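Local atomic coordinates of xylulose kinase (Escherichia coli, PDB entry 2ITM), a protein that catalyses the ATP-dependent phosphorylation of D-xylulose to D-xylulose 5-phosphate, acting as a homodimeric FGGY-family sugar kinase of the actin-like ATPase clan. Residues E46-A51 with R91-W96; A364-V369 with S399-Q404; E264-K269 with V274-H279. All blocks are in the same frame, centred on the assembly; numbering follows the deposited sequence.

Contact 1. Residues E46-A51 with R91-W96. With XUL (D-xylulose), chain C.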
loop_
_atom_site.group_PDB
_atom_site.type_symbol
_atom_site.label_atom_id
_atom_site.label_comp_id
_atom_site.label_asym_id
_atom_site.label_seq_id
_atom_site.Cartn_x
_atom_site.Cartn_y
_atom_site.Cartn_z
ATOM N N GLU A 46 -32.675 26.429 9.340
ATOM C CA GLU A 46 -33.883 26.000 10.009
ATOM C C GLU A 46 -33.748 24.642 10.696
ATOM O O GLU A 46 -34.300 24.432 11.758
ATOM C CB GLU A 46 -35.082 26.030 9.067
ATOM C CG GLU A 46 -36.402 25.692 9.725
ATOM C CD GLU A 46 -36.861 26.740 10.710
ATOM O OE1 GLU A 46 -36.616 27.932 10.476
ATOM O OE2 GLU A 46 -37.473 26.367 11.717
ATOM N N GLN A 47 -33.003 23.734 10.089
ATOM C CA GLN A 47 -32.699 22.469 10.718
ATOM C C GLN A 47 -31.895 22.609 12.007
ATOM O O GLN A 47 -32.046 21.799 12.905
ATOM C CB GLN A 47 -32.004 21.516 9.747
ATOM C CG GLN A 47 -31.932 20.063 10.244
ATOM C CD GLN A 47 -30.857 19.201 9.535
ATOM O OE1 GLN A 47 -30.007 19.731 8.820
ATOM N NE2 GLN A 47 -30.908 17.889 9.744
ATOM N N TRP A 48 -31.048 23.631 12.096
ATOM C CA TRP A 48 -30.354 23.939 13.343
ATOM C C TRP A 48 -31.355 24.246 14.442
ATOM O O TRP A 48 -31.228 23.781 15.558
ATOM C CB TRP A 48 -29.403 25.120 13.183
ATOM C CG TRP A 48 -28.305 24.920 12.203
ATOM C CD1 TRP A 48 -27.783 23.746 11.785
ATOM C CD2 TRP A 48 -27.576 25.957 11.518
ATOM N NE1 TRP A 48 -26.763 23.955 10.876
ATOM C CE2 TRP A 48 -26.623 25.326 10.702
ATOM C CE3 TRP A 48 -27.633 27.350 11.517
ATOM C CZ2 TRP A 48 -25.752 26.023 9.881
ATOM C CZ3 TRP A 48 -26.782 28.045 10.715
ATOM C CH2 TRP A 48 -25.856 27.394 9.909
ATOM N N TRP A 49 -32.359 25.038 14.112
ATOM C CA TRP A 49 -33.288 25.467 15.122
ATOM C C TRP A 49 -34.156 24.310 15.562
ATOM O O TRP A 49 -34.278 24.049 16.744
ATOM C CB TRP A 49 -34.153 26.621 14.649
ATOM C CG TRP A 49 -35.303 26.848 15.558
ATOM C CD1 TRP A 49 -36.591 26.493 15.346
ATOM C CD2 TRP A 49 -35.268 27.450 16.848
ATOM N NE1 TRP A 49 -37.367 26.853 16.413
ATOM C CE2 TRP A 49 -36.572 27.441 17.353
ATOM C CE3 TRP A 49 -34.259 27.998 17.635
ATOM C CZ2 TRP A 49 -36.890 27.955 18.589
ATOM C CZ3 TRP A 49 -34.576 28.508 18.829
ATOM C CH2 TRP A 49 -35.879 28.493 19.299
ATOM N N GLN A 50 -34.759 23.624 14.603
ATOM C CA GLN A 50 -35.632 22.515 14.927
ATOM C C GLN A 50 -34.906 21.476 15.766
ATOM O O GLN A 50 -35.467 20.927 16.697
ATOM C CB GLN A 50 -36.236 21.887 13.667
ATOM C CG GLN A 50 -37.109 22.831 12.842
ATOM C CD GLN A 50 -38.265 23.414 13.624
ATOM O OE1 GLN A 50 -38.743 24.497 13.317
ATOM N NE2 GLN A 50 -38.713 22.699 14.635
ATOM N N ALA A 51 -33.652 21.220 15.439
ATOM C CA ALA A 51 -32.857 20.300 16.218
ATOM C C ALA A 51 -32.634 20.783 17.632
ATOM O O ALA A 51 -32.729 20.008 18.568
ATOM C CB ALA A 51 -31.550 20.009 15.549
ATOM N N ARG A 91 -29.889 31.822 1.403
ATOM C CA ARG A 91 -29.471 30.543 0.858
ATOM C C ARG A 91 -29.057 29.604 1.960
ATOM O O ARG A 91 -28.959 29.998 3.099
ATOM C CB ARG A 91 -28.324 30.737 -0.128
ATOM C CG ARG A 91 -26.970 30.958 0.517
ATOM C CD ARG A 91 -25.870 31.366 -0.448
ATOM N NE ARG A 91 -25.684 30.434 -1.570
ATOM C CZ ARG A 91 -25.635 29.117 -1.475
ATOM N NH1 ARG A 91 -25.743 28.527 -0.309
ATOM N NH2 ARG A 91 -25.472 28.384 -2.560
ATOM N N PRO A 92 -28.820 28.346 1.631
ATOM C CA PRO A 92 -28.345 27.403 2.637
ATOM C C PRO A 92 -26.965 27.790 3.168
ATOM O O PRO A 92 -26.181 28.391 2.458
ATOM C CB PRO A 92 -28.276 26.057 1.867
ATOM C CG PRO A 92 -29.244 26.210 0.789
ATOM C CD PRO A 92 -29.159 27.646 0.387
ATOM N N ALA A 93 -26.711 27.468 4.428
ATOM C CA ALA A 93 -25.435 27.765 5.043
ATOM C C ALA A 93 -24.289 27.010 4.387
ATOM O O ALA A 93 -24.349 25.816 4.203
ATOM C CB ALA A 93 -25.478 27.509 6.531
ATOM N N ILE A 94 -23.247 27.742 4.029
ATOM C CA ILE A 94 -22.040 27.161 3.485
ATOM C C ILE A 94 -21.028 26.860 4.582
ATOM O O ILE A 94 -20.460 27.771 5.157
ATOM C CB ILE A 94 -21.419 28.121 2.472
ATOM C CG1 ILE A 94 -22.413 28.475 1.379
ATOM C CG2 ILE A 94 -20.140 27.560 1.907
ATOM C CD1 ILE A 94 -21.937 29.541 0.514
ATOM N N LEU A 95 -20.805 25.581 4.854
ATOM C CA LEU A 95 -20.113 25.166 6.060
ATOM C C LEU A 95 -18.582 25.236 6.020
ATOM O O LEU A 95 -17.985 25.485 4.987
ATOM C CB LEU A 95 -20.560 23.780 6.491
ATOM C CG LEU A 95 -22.048 23.486 6.502
ATOM C CD1 LEU A 95 -22.266 22.116 7.079
ATOM C CD2 LEU A 95 -22.776 24.554 7.279
ATOM N N TRP A 96 -17.969 24.994 7.168
ATOM C CA TRP A 96 -16.526 25.005 7.317
ATOM C C TRP A 96 -15.848 23.991 6.413
ATOM O O TRP A 96 -14.757 24.229 5.939
ATOM C CB TRP A 96 -16.146 24.724 8.773
ATOM C CG TRP A 96 -16.562 23.382 9.203
ATOM C CD1 TRP A 96 -17.773 23.024 9.640
ATOM C CD2 TRP A 96 -15.775 22.197 9.183
ATOM N NE1 TRP A 96 -17.806 21.684 9.920
ATOM C CE2 TRP A 96 -16.583 21.153 9.641
ATOM C CE3 TRP A 96 -14.458 21.908 8.821
ATOM C CZ2 TRP A 96 -16.127 19.854 9.754
ATOM C CZ3 TRP A 96 -14.008 20.630 8.935
ATOM C CH2 TRP A 96 -14.835 19.615 9.403
HETATM C C1 XUL C . -11.223 25.168 11.866
HETATM C C2 XUL C . -11.635 24.057 12.817
HETATM C C3 XUL C . -12.959 24.155 13.488
HETATM C C4 XUL C . -13.780 23.025 12.924
HETATM C C5 XUL C . -15.265 23.194 13.166
HETATM O O1 XUL C . -10.645 26.241 12.564
HETATM O O2 XUL C . -11.109 22.763 12.624
HETATM O O3 XUL C . -13.533 25.349 13.042
HETATM O O4 XUL C . -13.514 23.049 11.549
HETATM O O5 XUL C . -15.481 24.406 13.817
#

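Contact 2. Residues A364-V369 with S399-Q404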
loop_
_atom_site.group_PDB
_atom_site.type_symbol
_atom_site.label_atom_id
_atom_site.label_comp_id
_atom_site.label_asym_id
_atom_site.label_seq_id
_atom_site.Cartn_x
_atom_site.Cartn_y
_atom_site.Cartn_z
ATOM N N ALA A 364 4.506 -0.203 14.123
ATOM C CA ALA A 364 4.742 0.830 13.129
ATOM C C ALA A 364 3.703 1.949 13.180
ATOM O O ALA A 364 4.041 3.116 13.175
ATOM C CB ALA A 364 4.817 0.238 11.767
ATOM N N VAL A 365 2.438 1.572 13.258
ATOM C CA VAL A 365 1.360 2.524 13.348
ATOM C C VAL A 365 1.468 3.455 14.545
ATOM O O VAL A 365 1.414 4.661 14.398
ATOM C CB VAL A 365 -0.013 1.836 13.298
ATOM C CG1 VAL A 365 -1.104 2.856 13.264
ATOM C CG2 VAL A 365 -0.104 0.952 12.092
ATOM N N LEU A 366 1.649 2.887 15.726
ATOM C CA LEU A 366 1.779 3.678 16.933
ATOM C C LEU A 366 2.905 4.688 16.817
ATOM O O LEU A 366 2.743 5.845 17.144
ATOM C CB LEU A 366 2.000 2.776 18.145
ATOM C CG LEU A 366 0.880 1.804 18.509
ATOM C CD1 LEU A 366 1.142 1.146 19.854
ATOM C CD2 LEU A 366 -0.440 2.510 18.503
ATOM N N GLU A 367 4.047 4.227 16.341
ATOM C CA GLU A 367 5.225 5.054 16.290
ATOM C C GLU A 367 5.078 6.151 15.247
ATOM O O GLU A 367 5.466 7.283 15.482
ATOM C CB GLU A 367 6.470 4.211 16.043
ATOM C CG GLU A 367 6.819 3.304 17.210
ATOM C CD GLU A 367 8.084 2.496 17.009
ATOM O OE1 GLU A 367 8.340 2.030 15.891
ATOM O OE2 GLU A 367 8.807 2.316 17.994
ATOM N N GLY A 368 4.502 5.809 14.105
ATOM C CA GLY A 368 4.300 6.764 13.031
ATOM C C GLY A 368 3.267 7.838 13.298
ATOM O O GLY A 368 3.479 9.008 13.016
ATOM N N VAL A 369 2.133 7.438 13.845
ATOM C CA VAL A 369 1.191 8.400 14.358
ATOM C C VAL A 369 1.848 9.273 15.417
ATOM O O VAL A 369 1.719 10.477 15.394
ATOM C CB VAL A 369 -0.069 7.730 14.919
ATOM C CG1 VAL A 369 -0.968 8.761 15.553
ATOM C CG2 VAL A 369 -0.796 6.979 13.842
ATOM N N SER A 399 -4.753 4.534 26.105
ATOM C CA SER A 399 -3.647 3.627 26.378
ATOM C C SER A 399 -2.477 4.248 27.134
ATOM O O SER A 399 -1.897 5.233 26.707
ATOM C CB SER A 399 -3.164 2.963 25.097
ATOM O OG SER A 399 -2.125 2.052 25.349
ATOM N N GLU A 400 -2.147 3.654 28.274
ATOM C CA GLU A 400 -0.988 4.051 29.059
ATOM C C GLU A 400 0.316 3.868 28.299
ATOM O O GLU A 400 1.175 4.729 28.301
ATOM C CB GLU A 400 -0.947 3.240 30.347
ATOM C CG GLU A 400 0.260 3.476 31.225
ATOM C CD GLU A 400 0.332 2.478 32.365
ATOM O OE1 GLU A 400 0.002 1.302 32.140
ATOM O OE2 GLU A 400 0.715 2.873 33.478
ATOM N N TYR A 401 0.446 2.733 27.640
ATOM C CA TYR A 401 1.609 2.470 26.827
ATOM C C TYR A 401 1.836 3.570 25.804
ATOM O O TYR A 401 2.942 4.053 25.649
ATOM C CB TYR A 401 1.491 1.125 26.131
ATOM C CG TYR A 401 2.692 0.812 25.285
ATOM C CD1 TYR A 401 3.966 0.914 25.807
ATOM C CD2 TYR A 401 2.556 0.438 23.964
ATOM C CE1 TYR A 401 5.061 0.640 25.051
ATOM C CE2 TYR A 401 3.650 0.165 23.192
ATOM C CZ TYR A 401 4.904 0.271 23.742
ATOM O OH TYR A 401 6.014 0.000 22.989
ATOM N N TRP A 402 0.780 3.963 25.106
ATOM C CA TRP A 402 0.938 4.866 24.005
ATOM C C TRP A 402 1.199 6.278 24.457
ATOM O O TRP A 402 2.008 6.977 23.903
ATOM C CB TRP A 402 -0.253 4.822 23.066
ATOM C CG TRP A 402 0.019 5.539 21.786
ATOM C CD1 TRP A 402 1.070 5.341 20.944
ATOM C CD2 TRP A 402 -0.750 6.587 21.216
ATOM N NE1 TRP A 402 1.001 6.197 19.879
ATOM C CE2 TRP A 402 -0.111 6.977 20.021
ATOM C CE3 TRP A 402 -1.919 7.243 21.587
ATOM C CZ2 TRP A 402 -0.605 7.978 19.208
ATOM C CZ3 TRP A 402 -2.399 8.227 20.779
ATOM C CH2 TRP A 402 -1.746 8.590 19.602
ATOM N N ARG A 403 0.513 6.670 25.517
ATOM C CA ARG A 403 0.725 7.961 26.135
ATOM C C ARG A 403 2.188 8.162 26.485
ATOM O O ARG A 403 2.738 9.240 26.293
ATOM C CB ARG A 403 -0.137 8.101 27.388
ATOM C CG ARG A 403 -1.625 8.350 27.135
ATOM C CD ARG A 403 -2.345 8.980 28.299
ATOM N NE ARG A 403 -2.218 8.161 29.494
ATOM C CZ ARG A 403 -2.982 7.122 29.781
ATOM N NH1 ARG A 403 -3.946 6.752 28.966
ATOM N NH2 ARG A 403 -2.776 6.440 30.891
ATOM N N GLN A 404 2.812 7.118 27.012
ATOM C CA GLN A 404 4.219 7.165 27.351
ATOM C C GLN A 404 5.110 7.207 26.132
ATOM O O GLN A 404 6.078 7.938 26.101
ATOM C CB GLN A 404 4.605 5.964 28.189
ATOM C CG GLN A 404 6.019 6.033 28.671
ATOM C CD GLN A 404 6.232 7.161 29.628
ATOM O OE1 GLN A 404 7.194 7.906 29.510
ATOM N NE2 GLN A 404 5.333 7.291 30.586
#

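Contact 3. Residues E264-K269 with V274-H279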
loop_
_atom_site.group_PDB
_atom_site.type_symbol
_atom_site.label_atom_id
_atom_site.label_comp_id
_atom_site.label_asym_id
_atom_site.label_seq_id
_atom_site.Cartn_x
_atom_site.Cartn_y
_atom_site.Cartn_z
ATOM N N GLU A 264 0.764 33.739 24.485
ATOM C CA GLU A 264 1.061 35.008 25.110
ATOM C C GLU A 264 0.744 36.187 24.203
ATOM O O GLU A 264 1.537 36.576 23.355
ATOM C CB GLU A 264 2.510 35.053 25.574
ATOM C CG GLU A 264 2.808 36.128 26.600
ATOM C CD GLU A 264 2.064 35.931 27.904
ATOM O OE1 GLU A 264 2.338 34.946 28.602
ATOM O OE2 GLU A 264 1.213 36.766 28.235
ATOM N N GLY A 265 -0.438 36.742 24.405
ATOM C CA GLY A 265 -1.030 37.645 23.458
ATOM C C GLY A 265 -1.150 37.080 22.065
ATOM O O GLY A 265 -1.150 35.879 21.860
ATOM N N PHE A 266 -1.237 37.970 21.092
ATOM C CA PHE A 266 -1.471 37.564 19.726
ATOM C C PHE A 266 -0.204 37.170 18.982
ATOM O O PHE A 266 0.754 37.927 18.917
ATOM C CB PHE A 266 -2.222 38.640 18.975
ATOM C CG PHE A 266 -2.408 38.343 17.534
ATOM C CD1 PHE A 266 -2.969 37.163 17.140
ATOM C CD2 PHE A 266 -2.024 39.245 16.584
ATOM C CE1 PHE A 266 -3.137 36.890 15.823
ATOM C CE2 PHE A 266 -2.197 38.976 15.268
ATOM C CZ PHE A 266 -2.751 37.800 14.883
ATOM N N LEU A 267 -0.217 35.969 18.423
ATOM C CA LEU A 267 0.905 35.443 17.669
ATOM C C LEU A 267 0.541 35.196 16.206
ATOM O O LEU A 267 -0.427 34.518 15.922
ATOM C CB LEU A 267 1.403 34.151 18.303
ATOM C CG LEU A 267 2.220 34.289 19.579
ATOM C CD1 LEU A 267 2.596 32.948 20.107
ATOM C CD2 LEU A 267 3.455 35.109 19.304
ATOM N N SER A 268 1.347 35.742 15.314
ATOM C CA SER A 268 1.171 35.554 13.879
ATOM C C SER A 268 2.386 34.880 13.240
ATOM O O SER A 268 3.451 35.476 13.123
ATOM C CB SER A 268 0.924 36.897 13.211
ATOM O OG SER A 268 0.261 36.746 11.976
ATOM N N LYS A 269 2.228 33.629 12.841
ATOM C CA LYS A 269 3.136 33.011 11.891
ATOM C C LYS A 269 2.333 32.244 10.850
ATOM O O LYS A 269 2.208 31.029 10.926
ATOM C CB LYS A 269 4.111 32.066 12.607
ATOM C CG LYS A 269 5.453 31.904 11.912
ATOM C CD LYS A 269 6.601 31.738 12.905
ATOM C CE LYS A 269 6.719 30.298 13.391
ATOM N NZ LYS A 269 7.683 29.475 12.629
ATOM N N VAL A 274 -0.497 26.707 11.024
ATOM C CA VAL A 274 -0.995 27.057 12.323
ATOM C C VAL A 274 -1.970 28.209 12.238
ATOM O O VAL A 274 -1.698 29.230 11.636
ATOM C CB VAL A 274 0.134 27.342 13.300
ATOM C CG1 VAL A 274 -0.417 27.668 14.645
ATOM C CG2 VAL A 274 1.023 26.158 13.398
ATOM N N HIS A 275 -3.123 28.035 12.843
ATOM C CA HIS A 275 -4.087 29.104 12.901
ATOM C C HIS A 275 -4.060 29.893 14.189
ATOM O O HIS A 275 -3.813 29.357 15.249
ATOM C CB HIS A 275 -5.467 28.588 12.582
ATOM C CG HIS A 275 -5.596 28.123 11.175
ATOM N ND1 HIS A 275 -6.066 26.877 10.842
ATOM C CD2 HIS A 275 -5.261 28.725 10.016
ATOM C CE1 HIS A 275 -6.043 26.741 9.534
ATOM N NE2 HIS A 275 -5.555 27.847 9.008
ATOM N N SER A 276 -4.295 31.188 14.052
ATOM C CA SER A 276 -4.275 32.097 15.171
ATOM C C SER A 276 -5.586 32.859 15.264
ATOM O O SER A 276 -5.983 33.551 14.339
ATOM C CB SER A 276 -3.086 33.051 15.064
ATOM O OG SER A 276 -3.052 33.964 16.132
ATOM N N PHE A 277 -6.261 32.698 16.382
ATOM C CA PHE A 277 -7.533 33.343 16.636
ATOM C C PHE A 277 -7.603 33.980 18.004
ATOM O O PHE A 277 -6.776 33.713 18.868
ATOM C CB PHE A 277 -8.672 32.340 16.504
ATOM C CG PHE A 277 -8.759 31.672 15.183
ATOM C CD1 PHE A 277 -8.749 30.303 15.089
ATOM C CD2 PHE A 277 -8.878 32.411 14.032
ATOM C CE1 PHE A 277 -8.836 29.688 13.882
ATOM C CE2 PHE A 277 -8.978 31.798 12.818
ATOM C CZ PHE A 277 -8.963 30.437 12.740
ATOM N N CYS A 278 -8.622 34.797 18.215
ATOM C CA CYS A 278 -9.007 35.186 19.551
ATOM C C CYS A 278 -9.525 33.982 20.331
ATOM O O CYS A 278 -10.108 33.083 19.763
ATOM C CB CYS A 278 -10.037 36.321 19.520
ATOM S SG CYS A 278 -9.522 37.846 18.722
ATOM N N HIS A 279 -9.282 33.974 21.630
ATOM C CA HIS A 279 -9.904 33.018 22.538
ATOM C C HIS A 279 -11.264 33.532 23.010
ATOM O O HIS A 279 -11.543 34.708 22.927
ATOM C CB HIS A 279 -8.976 32.749 23.728
ATOM C CG HIS A 279 -9.249 31.470 24.453
ATOM N ND1 HIS A 279 -10.289 30.631 24.129
ATOM C CD2 HIS A 279 -8.606 30.883 25.484
ATOM C CE1 HIS A 279 -10.277 29.586 24.932
ATOM N NE2 HIS A 279 -9.266 29.717 25.765
HETATM O O HOH W 1 -2.275 34.132 19.020
#

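Contact 1. Residues E46-A51 with R91-W96
Trp48, on helix 45-62, and Ala93, on the short strand 93-94, meet in the N-terminal domain of the FGGY kinase fold, where the helix packs on a two-stranded antiparallel ribbon completed by strand 42-43. The contact between the segments is apolar and buried. The six-membered end of the Trp48 indole does the touching: CH2 lies 3.4 Å from Ala93 CB, which approaches the ring obliquely. Leu95 comes to the edge of the same ring, near its plane, with CD2 4.2 Å from Trp48 CZ2. With CG opposite the carbonyl carbon (chi1 -62°), the Trp48 indole is carried toward strand 93-94. Pro152 and Tyr155 of helix 152-161 also touch its side chain.

Beyond Leu95 the chain enters the sugar site, where the contact is between a ring and a ligand hydroxyl. Trp96 lays one indole face against D-xylulose, while its NE1 is hydrogen-bonded to Thr9 OG1; Met77, His78 and Asp233 hydrogen-bond the sugar. A serine in place of Trp96 would probably leave this side of the sugar without its flat wall and Thr9 OG1 without its indole partner. Sugar O4 sits 3.0 Å above the indole plane, toward the rim, and 3.1 Å from Trp96 CE3.

Contact 2. Residues A364-V369 with S399-Q404
Leu366 of helix 358-381 and Trp402 of helix 400-410 join two helices of the C-terminal FGGY domain; the short segments of the two helices run 41° apart in direction, their axes 10.9 Å apart at closest approach. The second segment opens at Ser399, the N-cap of its helix: its OG accepts a weak capping bond from Trp402 N, across 3.5 Å, at the backbone of the residue with the largest share of the contact. Tyr401 follows with a light touch, its ring atom CE2 4.3 Å from Leu366 CD1. Ile314 of helix 310-316 touches Ser399, Tyr401 and Leu366.

Trp402 then reaches across to the other helix, CG anti to the backbone N (chi1 -168°). Leu366 takes the pyrrole end of the indole, with CB 3.9 Å from Trp402 CD1 and CD2 over one face. Val369 takes the benzene end at about a right angle, its CG1 3.8 Å from Trp402 CZ2. Between these two apolar grips, NE1 donates to Leu366 O over 3.3 Å. The bond is fairly straight at the hydrogen (162°), and the acceptor lies in the indole plane, but the donor stands above the carbonyl plane. Leu298 of helix 294-304 packs against both Leu366 and Trp402. The chemistry implies that the buried indole N-H is satisfied by a helix backbone carbonyl, which, with the flanking Leu366 and Val369, probably restricts how the ring can turn.

Contact 3. Residues E264-K269 with V274-H279
Ser276 on strand 275-278 meets Phe266 and Leu267 of the loop that precedes it, and the close part of the contact gathers round its hydroxyl. The first torsion (chi1 179°) swings OG opposite the backbone N, out toward the loop, where it donates to Leu267 O over 2.7 Å; the hydroxyl is tilted 23° from the carbonyl plane. The Phe266 ring comes edge-on to the same oxygen, near the ring plane, and its CE1 is 2.9 Å from Ser276 OG. A water adds a further link: it accepts from Leu267 N at 2.8 Å and donates to Ser276 OG at 3.0 Å. One serine oxygen thus serves both the carbonyl and, through the water, the amide of Leu267. The Phe266 ring also meets that of Trp285, the planes at about 40°.

The other end is much looser. Lys269 is exposed and poorly ordered, its side chain leading away from the strand, and the nearest atoms there are two backbone oxygens, Lys269 O and Val274 O, 4.4 Å apart.

Ser276 points its CB toward the loop, and Leu267, Val274 and Ser276 all touch Leu287 of strand 285-291. The side chain of Ser276 is about 10 Å from the bound D-xylulose. The loop between strands 257-262 and 275-278 folds back over a face of the mixed sheet at its outermost strand in this chain, in the C-terminal domain of the actin-like ATPase (FGGY) fold.

How the contacts relate
From the N terminus the three contacts follow in series, and none nests in or crosses another. Contact 1 comes first, closing a loop of 39 residues within the N-terminal domain and joining helix 45-62 to the ribbon strand that leads to the sugar. In the C-terminal domain, contact 3 spans just four intervening residues and folds a loop back on an outer strand of the mixed sheet. Contact 2 closes last, over 29 residues that include strand 390-393 of that sheet, and pairs two helices. Contacts 1 and 2 lie on opposite sides of the chain's centre, their own centres 38 Å apart; contacts 1 and 3 approach to about 10 Å between nearest atoms.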